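Local structure of AT-rich interactive domain-containing protein 4 (Arabidopsis thaliana, 6LQF) at the zinc ion site. The protein recognises DNA and the H3K4me3 histone mark through its ARID-PHD cassette, as an ISWI component that regulates the floral transition. Coordinates in Å, arbitrary orientation; residue numbers count along the deposited sequence, not the author numbering.

The zinc ion site. Residues 14, 16, 18, 32, 122, 126. With ZN (zinc ion), chain B.
A zinc site of the His-Cys-Asp-His type, distinct from the PHD-finger zincs, ties the segment of His14 and Cys16 to helix 26-39 of the ARID region and to His126, just past helix 120-124. Angles at ZN of 100° to 115° support near-tetrahedral geometry. Tyr122 is a second-shell residue that positions two ligands, Asp32 and His126. From CB, its CG lies anti to the backbone N (chi1 -174°), which places the ring over one face of the His126 imidazole. There CE1 of His126 sits 3.1 Å above the phenol plane and CZ of Tyr122 lies over the imidazole, both offset toward the rim. CE1 on the phenol rim meets the edge of the Arg18 guanidinium, in its plane. At the tip, the phenol OH donates to OD2 of Asp32 (2.7 Å) on its anti lone pair, and this same carboxylate oxygen binds ZN at 2.1 Å. The OH also accepts from NH1 of Arg18 (2.9 Å); this nearby positive charge may polarise the phenol. A phenylalanine here would remove the hydroxyl that bonds Asp32 OD2 and Arg18 NH1, and would probably leave the carboxylate and guanidinium less firmly oriented. The backbone O of Tyr122 accepts from ND1 of His126 (2.8 Å), fixing the imidazole's rotation with NE2 toward ZN at 2.0 Å. His14 instead binds through ND1, while Cys16 SG, in the crowded position between backbone N and carbonyl carbon, binds ZN at 2.2 Å and accepts a long, nearly straight bond from Arg18 N (3.5 Å).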
ATOM      1  N   HIS A  14      19.345   0.246   0.657  1.00 36.46           N
ATOM      2  CA  HIS A  14      19.786   1.060  -0.479  1.00 37.10           C
ATOM      3  C   HIS A  14      20.411   2.337   0.065  1.00 45.28           C
ATOM      4  O   HIS A  14      19.900   2.885   1.029  1.00 51.33           O
ATOM      5  CB  HIS A  14      18.571   1.390  -1.346  1.00 30.36           C
ATOM      6  CG  HIS A  14      18.903   1.810  -2.736  1.00 32.48           C
ATOM      7  ND1 HIS A  14      18.090   2.659  -3.464  1.00 26.45           N
ATOM      8  CD2 HIS A  14      19.919   1.456  -3.551  1.00 32.28           C
ATOM      9  CE1 HIS A  14      18.613   2.815  -4.671  1.00 28.84           C
ATOM     10  NE2 HIS A  14      19.716   2.092  -4.752  1.00 31.13           N
ATOM     11  N   CYS A  16      21.187   5.629  -1.647  1.00 60.51           N
ATOM     12  CA  CYS A  16      20.242   6.503  -2.353  1.00 55.82           C
ATOM     13  C   CYS A  16      19.908   7.854  -1.695  1.00 46.49           C
ATOM     14  O   CYS A  16      19.937   8.865  -2.373  1.00 51.89           O
ATOM     15  CB  CYS A  16      18.939   5.722  -2.666  1.00 50.38           C
ATOM     16  SG  CYS A  16      17.651   5.398  -1.391  1.00 25.79           S
ATOM     17  N   ARG A  18      16.984   8.836  -0.920  1.00 35.07           N
ATOM     18  CA  ARG A  18      15.668   9.189  -1.434  1.00 30.90           C
ATOM     19  C   ARG A  18      14.848   9.827  -0.331  1.00 31.22           C
ATOM     20  O   ARG A  18      14.973   9.432   0.847  1.00 32.92           O
ATOM     21  CB  ARG A  18      14.962   7.934  -1.946  1.00 28.33           C
ATOM     22  CG  ARG A  18      13.771   8.159  -2.887  1.00 24.83           C
ATOM     23  CD  ARG A  18      12.723   7.109  -2.678  1.00 23.02           C
ATOM     24  NE  ARG A  18      12.153   7.271  -1.338  1.00 22.87           N
ATOM     25  CZ  ARG A  18      11.686   6.283  -0.582  1.00 22.23           C
ATOM     26  NH1 ARG A  18      11.726   5.022  -1.008  1.00 21.94           N
ATOM     27  NH2 ARG A  18      11.177   6.585   0.634  1.00 21.88           N
ATOM     28  N   ASP A  32      14.395   6.129  -8.327  1.00 18.16           N
ATOM     29  CA  ASP A  32      15.119   5.318  -7.342  1.00 18.29           C
ATOM     30  C   ASP A  32      14.810   3.820  -7.532  1.00 17.77           C
ATOM     31  O   ASP A  32      15.717   2.968  -7.372  1.00 20.05           O
ATOM     32  CB  ASP A  32      14.781   5.761  -5.901  1.00 20.10           C
ATOM     33  CG  ASP A  32      15.760   5.271  -4.928  1.00 22.10           C
ATOM     34  OD1 ASP A  32      16.972   5.514  -5.039  1.00 25.41           O
ATOM     35  OD2 ASP A  32      15.297   4.595  -3.994  1.00 22.59           O
ATOM     36  N   TYR A 122      12.855  -4.066  -3.286  1.00 17.57           N
ATOM     37  CA  TYR A 122      12.943  -2.624  -2.963  1.00 16.53           C
ATOM     38  C   TYR A 122      12.397  -2.317  -1.585  1.00 18.18           C
ATOM     39  O   TYR A 122      13.014  -1.580  -0.815  1.00 20.09           O
ATOM     40  CB  TYR A 122      12.217  -1.809  -4.030  1.00 17.95           C
ATOM     41  CG  TYR A 122      12.364  -0.298  -3.870  1.00 18.06           C
ATOM     42  CD1 TYR A 122      11.480   0.434  -3.035  1.00 17.98           C
ATOM     43  CD2 TYR A 122      13.350   0.390  -4.575  1.00 18.86           C
ATOM     44  CE1 TYR A 122      11.618   1.769  -2.869  1.00 18.79           C
ATOM     45  CE2 TYR A 122      13.496   1.767  -4.445  1.00 17.30           C
ATOM     46  CZ  TYR A 122      12.638   2.431  -3.590  1.00 17.51           C
ATOM     47  OH  TYR A 122      12.777   3.786  -3.430  1.00 18.79           O
ATOM     48  N   HIS A 126      14.457  -0.566   1.857  1.00 23.61           N
ATOM     49  CA  HIS A 126      14.125   0.803   2.271  1.00 22.42           C
ATOM     50  C   HIS A 126      13.414   0.787   3.615  1.00 23.58           C
ATOM     51  O   HIS A 126      13.242  -0.293   4.196  1.00 25.22           O
ATOM     52  CB  HIS A 126      13.309   1.503   1.188  1.00 19.96           C
ATOM     53  CG  HIS A 126      14.118   1.789  -0.027  1.00 20.93           C
ATOM     54  ND1 HIS A 126      14.395   0.818  -0.972  1.00 20.63           N
ATOM     55  CD2 HIS A 126      14.794   2.901  -0.409  1.00 24.28           C
ATOM     56  CE1 HIS A 126      15.193   1.332  -1.898  1.00 23.93           C
ATOM     57  NE2 HIS A 126      15.459   2.584  -1.571  1.00 21.99           N
TER
HETATM   58 ZN    ZN B 801      16.661   3.861  -2.612  1.00 23.77          ZN